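Local structure of pantothenate kinase (Coxiella burnetii, 3TQC) at residues F19-F27 / E54-L65. The protein catalyses the ATP-dependent phosphorylation of pantothenate to 4'-phosphopantothenate, the first step of coenzyme A biosynthesis from pantothenate. Sequence-based numbering, arbitrary orientation.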
ATOM      1  N   PHE B  19      -7.506 -15.337  14.509  1.00 22.77           N
ATOM      2  CA  PHE B  19      -7.195 -15.983  15.792  1.00 23.65           C
ATOM      3  C   PHE B  19      -8.110 -15.458  16.885  1.00 24.15           C
ATOM      4  O   PHE B  19      -8.197 -14.256  17.085  1.00 23.90           O
ATOM      5  CB  PHE B  19      -5.767 -15.653  16.258  1.00 22.86           C
ATOM      6  CG  PHE B  19      -4.702 -15.910  15.249  1.00 21.26           C
ATOM      7  CD1 PHE B  19      -3.916 -17.050  15.332  1.00 22.71           C
ATOM      8  CD2 PHE B  19      -4.433 -14.985  14.257  1.00 20.21           C
ATOM      9  CE1 PHE B  19      -2.885 -17.275  14.407  1.00 21.98           C
ATOM     10  CE2 PHE B  19      -3.412 -15.203  13.322  1.00 19.75           C
ATOM     11  CZ  PHE B  19      -2.649 -16.348  13.389  1.00 19.85           C
ATOM     12  N   ASN B  20      -8.775 -16.334  17.611  1.00 25.96           N
ATOM     13  CA  ASN B  20      -9.315 -15.932  18.903  1.00 27.20           C
ATOM     14  C   ASN B  20      -8.150 -15.971  19.907  1.00 28.20           C
ATOM     15  O   ASN B  20      -7.007 -16.273  19.544  1.00 27.69           O
ATOM     16  CB  ASN B  20     -10.469 -16.832  19.332  1.00 28.45           C
ATOM     17  CG  ASN B  20     -10.046 -18.279  19.544  1.00 29.57           C
ATOM     18  OD1 ASN B  20      -8.874 -18.572  19.789  1.00 27.53           O
ATOM     19  ND2 ASN B  20     -11.006 -19.189  19.444  1.00 31.05           N
ATOM     20  N   ARG B  21      -8.430 -15.682  21.163  1.00 30.08           N
ATOM     21  CA  ARG B  21      -7.375 -15.623  22.159  1.00 31.36           C
ATOM     22  C   ARG B  21      -6.645 -16.960  22.345  1.00 32.89           C
ATOM     23  O   ARG B  21      -5.420 -16.984  22.455  1.00 32.35           O
ATOM     24  CB  ARG B  21      -7.928 -15.136  23.498  1.00 32.28           C
ATOM     25  CG  ARG B  21      -7.054 -14.059  24.072  1.00 33.30           C
ATOM     26  CD  ARG B  21      -7.411 -13.772  25.485  1.00 36.50           C
ATOM     27  NE  ARG B  21      -6.216 -13.415  26.243  1.00 37.73           N
ATOM     28  CZ  ARG B  21      -5.679 -12.204  26.316  1.00 35.86           C
ATOM     29  NH1 ARG B  21      -6.213 -11.171  25.668  1.00 33.29           N
ATOM     30  NH2 ARG B  21      -4.595 -12.031  27.064  1.00 37.60           N
ATOM     31  N   GLN B  22      -7.391 -18.060  22.383  1.00 35.03           N
ATOM     32  CA  GLN B  22      -6.780 -19.395  22.502  1.00 37.10           C
ATOM     33  C   GLN B  22      -5.818 -19.623  21.341  1.00 36.19           C
ATOM     34  O   GLN B  22      -4.679 -20.066  21.527  1.00 36.84           O
ATOM     35  CB  GLN B  22      -7.848 -20.505  22.532  1.00 38.86           C
ATOM     36  CG  GLN B  22      -7.357 -21.882  23.003  1.00 42.63           C
ATOM     37  CD  GLN B  22      -6.624 -22.707  21.922  1.00 46.52           C
ATOM     38  OE1 GLN B  22      -6.974 -22.677  20.728  1.00 48.26           O
ATOM     39  NE2 GLN B  22      -5.609 -23.460  22.348  1.00 47.16           N
ATOM     40  N   GLN B  23      -6.277 -19.311  20.140  1.00 35.42           N
ATOM     41  CA  GLN B  23      -5.486 -19.586  18.949  1.00 34.90           C
ATOM     42  C   GLN B  23      -4.216 -18.749  18.960  1.00 34.26           C
ATOM     43  O   GLN B  23      -3.146 -19.248  18.656  1.00 33.92           O
ATOM     44  CB  GLN B  23      -6.314 -19.333  17.693  1.00 34.06           C
ATOM     45  CG  GLN B  23      -7.161 -20.521  17.289  1.00 34.41           C
ATOM     46  CD  GLN B  23      -8.386 -20.131  16.487  1.00 33.34           C
ATOM     47  OE1 GLN B  23      -8.680 -18.947  16.308  1.00 30.10           O
ATOM     48  NE2 GLN B  23      -9.124 -21.133  16.014  1.00 32.90           N
ATOM     49  N   TRP B  24      -4.338 -17.485  19.345  1.00 34.21           N
ATOM     50  CA  TRP B  24      -3.173 -16.612  19.448  1.00 34.01           C
ATOM     51  C   TRP B  24      -2.142 -17.145  20.450  1.00 35.87           C
ATOM     52  O   TRP B  24      -0.935 -17.004  20.225  1.00 35.52           O
ATOM     53  CB  TRP B  24      -3.594 -15.190  19.830  1.00 33.02           C
ATOM     54  CG  TRP B  24      -2.472 -14.229  19.742  1.00 31.54           C
ATOM     55  CD1 TRP B  24      -1.773 -13.688  20.776  1.00 30.64           C
ATOM     56  CD2 TRP B  24      -1.875 -13.722  18.542  1.00 29.78           C
ATOM     57  NE1 TRP B  24      -0.795 -12.855  20.294  1.00 30.86           N
ATOM     58  CE2 TRP B  24      -0.826 -12.875  18.925  1.00 28.97           C
ATOM     59  CE3 TRP B  24      -2.117 -13.921  17.182  1.00 29.42           C
ATOM     60  CZ2 TRP B  24      -0.030 -12.217  18.004  1.00 28.63           C
ATOM     61  CZ3 TRP B  24      -1.337 -13.259  16.268  1.00 28.55           C
ATOM     62  CH2 TRP B  24      -0.305 -12.415  16.678  1.00 28.22           C
ATOM     63  N   GLY B  25      -2.626 -17.737  21.545  1.00 38.24           N
ATOM     64  CA  GLY B  25      -1.769 -18.371  22.558  1.00 40.58           C
ATOM     65  C   GLY B  25      -1.182 -19.720  22.174  1.00 42.57           C
ATOM     66  O   GLY B  25      -0.291 -20.223  22.857  1.00 43.82           O
ATOM     67  N   ASN B  26      -1.675 -20.300  21.077  1.00 43.53           N
ATOM     68  CA  ASN B  26      -1.135 -21.539  20.509  1.00 45.41           C
ATOM     69  C   ASN B  26       0.140 -21.340  19.643  1.00 44.97           C
ATOM     70  O   ASN B  26       0.611 -22.290  19.003  1.00 45.59           O
ATOM     71  CB  ASN B  26      -2.241 -22.217  19.684  1.00 46.13           C
ATOM     72  CG  ASN B  26      -1.918 -23.642  19.314  1.00 48.81           C
ATOM     73  OD1 ASN B  26      -2.059 -24.560  20.126  1.00 52.71           O
ATOM     74  ND2 ASN B  26      -1.509 -23.843  18.066  1.00 50.13           N
ATOM     75  N   PHE B  27       0.686 -20.118  19.622  1.00 43.83           N
ATOM     76  CA  PHE B  27       1.945 -19.817  18.912  1.00 43.45           C
ATOM     77  C   PHE B  27       3.104 -20.762  19.267  1.00 44.73           C
ATOM     78  O   PHE B  27       3.250 -21.195  20.414  1.00 46.11           O
ATOM     79  CB  PHE B  27       2.370 -18.357  19.144  1.00 42.31           C
ATOM     80  CG  PHE B  27       2.748 -18.033  20.585  1.00 43.88           C
ATOM     81  CD1 PHE B  27       4.090 -17.965  20.970  1.00 44.50           C
ATOM     82  CD2 PHE B  27       1.768 -17.773  21.547  1.00 44.63           C
ATOM     83  CE1 PHE B  27       4.443 -17.654  22.286  1.00 45.47           C
ATOM     84  CE2 PHE B  27       2.112 -17.462  22.865  1.00 45.53           C
ATOM     85  CZ  PHE B  27       3.454 -17.407  23.235  1.00 45.84           C
ATOM     86  N   GLU B  54      -1.722  -9.600  29.755  1.00 26.75           N
ATOM     87  CA  GLU B  54      -2.008  -9.153  28.398  1.00 25.66           C
ATOM     88  C   GLU B  54      -0.723  -8.911  27.611  1.00 24.55           C
ATOM     89  O   GLU B  54      -0.644  -9.272  26.436  1.00 23.35           O
ATOM     90  CB  GLU B  54      -2.877  -7.884  28.443  1.00 25.60           C
ATOM     91  CG  GLU B  54      -3.334  -7.348  27.109  1.00 25.50           C
ATOM     92  CD  GLU B  54      -4.448  -8.157  26.446  1.00 25.38           C
ATOM     93  OE1 GLU B  54      -4.922  -9.149  27.014  1.00 25.96           O
ATOM     94  OE2 GLU B  54      -4.828  -7.788  25.323  1.00 25.60           O
ATOM     95  N   VAL B  55       0.280  -8.319  28.260  1.00 24.98           N
ATOM     96  CA  VAL B  55       1.585  -8.124  27.638  1.00 24.46           C
ATOM     97  C   VAL B  55       2.220  -9.460  27.303  1.00 25.18           C
ATOM     98  O   VAL B  55       2.751  -9.644  26.199  1.00 24.49           O
ATOM     99  CB  VAL B  55       2.583  -7.389  28.562  1.00 25.73           C
ATOM    100  CG1 VAL B  55       3.968  -7.390  27.928  1.00 25.94           C
ATOM    101  CG2 VAL B  55       2.137  -5.973  28.841  1.00 24.70           C
ATOM    102  N   THR B  56       2.185 -10.392  28.252  1.00 26.51           N
ATOM    103  CA  THR B  56       2.821 -11.669  28.048  1.00 27.75           C
ATOM    104  C   THR B  56       2.111 -12.476  26.955  1.00 27.46           C
ATOM    105  O   THR B  56       2.762 -13.065  26.106  1.00 27.38           O
ATOM    106  CB  THR B  56       2.885 -12.510  29.336  1.00 29.66           C
ATOM    107  OG1 THR B  56       3.564 -11.775  30.360  1.00 31.03           O
ATOM    108  CG2 THR B  56       3.635 -13.806  29.078  1.00 30.52           C
ATOM    109  N   GLU B  57       0.781 -12.483  26.984  1.00 27.57           N
ATOM    110  CA  GLU B  57      -0.001 -13.385  26.153  1.00 27.31           C
ATOM    111  C   GLU B  57      -0.225 -12.816  24.757  1.00 25.57           C
ATOM    112  O   GLU B  57      -0.238 -13.570  23.803  1.00 25.70           O
ATOM    113  CB  GLU B  57      -1.345 -13.729  26.815  1.00 28.09           C
ATOM    114  CG  GLU B  57      -1.254 -14.696  28.005  1.00 30.52           C
ATOM    115  CD  GLU B  57      -2.622 -14.953  28.668  1.00 33.02           C
ATOM    116  OE1 GLU B  57      -3.651 -14.480  28.127  1.00 34.94           O
ATOM    117  OE2 GLU B  57      -2.672 -15.618  29.724  1.00 31.41           O
ATOM    118  N   ILE B  58      -0.367 -11.503  24.630  1.00 24.24           N
ATOM    119  CA  ILE B  58      -0.661 -10.894  23.334  1.00 23.03           C
ATOM    120  C   ILE B  58       0.528 -10.142  22.747  1.00 22.28           C
ATOM    121  O   ILE B  58       1.002 -10.477  21.668  1.00 22.34           O
ATOM    122  CB  ILE B  58      -1.856  -9.935  23.420  1.00 22.72           C
ATOM    123  CG1 ILE B  58      -3.096 -10.651  23.970  1.00 24.04           C
ATOM    124  CG2 ILE B  58      -2.176  -9.370  22.051  1.00 21.58           C
ATOM    125  CD1 ILE B  58      -3.678 -11.661  23.007  1.00 23.73           C
ATOM    126  N   TYR B  59       1.027  -9.138  23.460  1.00 22.62           N
ATOM    127  CA  TYR B  59       2.013  -8.213  22.878  1.00 21.90           C
ATOM    128  C   TYR B  59       3.404  -8.787  22.686  1.00 21.58           C
ATOM    129  O   TYR B  59       4.080  -8.464  21.708  1.00 20.65           O
ATOM    130  CB  TYR B  59       2.032  -6.897  23.666  1.00 22.06           C
ATOM    131  CG  TYR B  59       0.681  -6.248  23.534  1.00 22.07           C
ATOM    132  CD1 TYR B  59       0.321  -5.633  22.355  1.00 19.85           C
ATOM    133  CD2 TYR B  59      -0.267  -6.333  24.551  1.00 22.81           C
ATOM    134  CE1 TYR B  59      -0.924  -5.076  22.191  1.00 21.69           C
ATOM    135  CE2 TYR B  59      -1.515  -5.774  24.397  1.00 23.94           C
ATOM    136  CZ  TYR B  59      -1.835  -5.146  23.207  1.00 22.65           C
ATOM    137  OH  TYR B  59      -3.070  -4.585  23.028  1.00 24.77           O
ATOM    138  N   LEU B  60       3.823  -9.662  23.590  1.00 22.87           N
ATOM    139  CA  LEU B  60       5.092 -10.337  23.421  1.00 23.05           C
ATOM    140  C   LEU B  60       5.090 -11.202  22.153  1.00 22.90           C
ATOM    141  O   LEU B  60       5.936 -11.017  21.294  1.00 21.77           O
ATOM    142  CB  LEU B  60       5.464 -11.137  24.661  1.00 24.53           C
ATOM    143  CG  LEU B  60       6.794 -11.895  24.567  1.00 25.39           C
ATOM    144  CD1 LEU B  60       7.900 -10.980  24.049  1.00 23.48           C
ATOM    145  CD2 LEU B  60       7.164 -12.484  25.922  1.00 25.64           C
ATOM    146  N   PRO B  61       4.127 -12.128  22.014  1.00 23.69           N
ATOM    147  CA  PRO B  61       4.129 -12.889  20.753  1.00 23.61           C
ATOM    148  C   PRO B  61       3.844 -12.026  19.515  1.00 22.33           C
ATOM    149  O   PRO B  61       4.351 -12.324  18.429  1.00 21.56           O
ATOM    150  CB  PRO B  61       3.033 -13.947  20.951  1.00 24.50           C
ATOM    151  CG  PRO B  61       2.295 -13.556  22.190  1.00 25.66           C
ATOM    152  CD  PRO B  61       3.201 -12.691  23.009  1.00 24.99           C
ATOM    153  N   LEU B  62       3.043 -10.971  19.676  1.00 21.73           N
ATOM    154  CA  LEU B  62       2.820 -10.040  18.585  1.00 20.72           C
ATOM    155  C   LEU B  62       4.160  -9.456  18.176  1.00 20.38           C
ATOM    156  O   LEU B  62       4.467  -9.396  16.995  1.00 19.70           O
ATOM    157  CB  LEU B  62       1.826  -8.935  18.965  1.00 19.90           C
ATOM    158  CG  LEU B  62       1.645  -7.817  17.935  1.00 19.22           C
ATOM    159  CD1 LEU B  62       1.404  -8.389  16.543  1.00 16.64           C
ATOM    160  CD2 LEU B  62       0.520  -6.836  18.324  1.00 18.32           C
ATOM    161  N   SER B  63       4.967  -9.056  19.153  1.00 21.03           N
ATOM    162  CA  SER B  63       6.269  -8.496  18.834  1.00 21.32           C
ATOM    163  C   SER B  63       7.157  -9.516  18.128  1.00 21.66           C
ATOM    164  O   SER B  63       7.868  -9.157  17.190  1.00 21.89           O
ATOM    165  CB  SER B  63       6.965  -7.916  20.065  1.00 21.95           C
ATOM    166  OG  SER B  63       7.476  -8.933  20.907  1.00 24.92           O
ATOM    167  N   ARG B  64       7.103 -10.776  18.549  1.00 22.47           N
ATOM    168  CA  ARG B  64       7.863 -11.823  17.869  1.00 23.21           C
ATOM    169  C   ARG B  64       7.389 -12.010  16.426  1.00 22.09           C
ATOM    170  O   ARG B  64       8.210 -12.180  15.534  1.00 22.14           O
ATOM    171  CB  ARG B  64       7.785 -13.149  18.629  1.00 24.71           C
ATOM    172  CG  ARG B  64       8.553 -14.326  17.978  1.00 27.07           C
ATOM    173  CD  ARG B  64      10.044 -14.131  18.065  1.00 28.32           C
ATOM    174  NE  ARG B  64      10.814 -15.089  17.271  1.00 30.11           N
ATOM    175  CZ  ARG B  64      11.176 -14.931  15.998  1.00 29.37           C
ATOM    176  NH1 ARG B  64      10.814 -13.867  15.294  1.00 28.26           N
ATOM    177  NH2 ARG B  64      11.901 -15.866  15.417  1.00 31.45           N
ATOM    178  N   LEU B  65       6.078 -11.975  16.195  1.00 21.51           N
ATOM    179  CA  LEU B  65       5.549 -12.101  14.835  1.00 20.68           C
ATOM    180  C   LEU B  65       6.124 -10.975  13.998  1.00 19.58           C
ATOM    181  O   LEU B  65       6.691 -11.202  12.951  1.00 19.52           O
ATOM    182  CB  LEU B  65       4.017 -12.061  14.814  1.00 20.68           C
ATOM    183  CG  LEU B  65       3.355 -12.027  13.417  1.00 20.64           C
ATOM    184  CD1 LEU B  65       3.507 -13.353  12.711  1.00 18.35           C
ATOM    185  CD2 LEU B  65       1.896 -11.647  13.493  1.00 20.05           C
TER
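The Trp24 indole turns an edge to helix 54-65: Ile58 O, Leu62 CA and Leu65 CD2 line that edge near the ring plane, Pro61 CG comes obliquely to the indole, nearest NE1, and CE3 sits over the rim of a face of Phe19. The Arg21 guanidinium has Ile58 CD1 over one face and the carboxylates of Glu54 and Glu57 at its edge. Phe27 lays one ring face on Pro61, whose CB stands 3.9 Å from the ring centroid and 2° off the normal, a CH-pi contact. With CG anti to the backbone N (chi1 -171°), Trp24 reaches across as a knob among Ile58, Pro61, Leu62 and Leu65. Its NE1 donates to Ile58 O at 3.3 Å, in the carbonyl plane on a lone pair; the same oxygen accepts Leu62 N at 2.9 Å. Pro61 has no N-H to offer, and the helix is kinked there. Arg21 NH1 and NH2 both grip Glu54 OE1, NH1 at 2.8 Å on the syn side, NH2 from above the carboxylate plane. Arg21 NH2 also gives a straighter bond (166°) to Glu57 OE1 at 2.8 Å, on the anti side but tilted from the carboxylate plane. Glu57 OE2 pairs with Lys53; Ile313 of strand 313-319 accepts from Arg21 NH1 and donates to Glu54 OE2. Leu84 of the second subunit packs on Trp24 and Leu65. The contact thus ties the short helix after edge strand 16-20 to helix 52-84 by a knob-into-hole indole that also donates one hydrogen bond, beside a salt-bridge network. The arginine probably offsets the charge of two neighbouring carboxylates, and the Glu54 side chain, about 5 Å from the bound ADP, sets this network beside the nucleotide pocket.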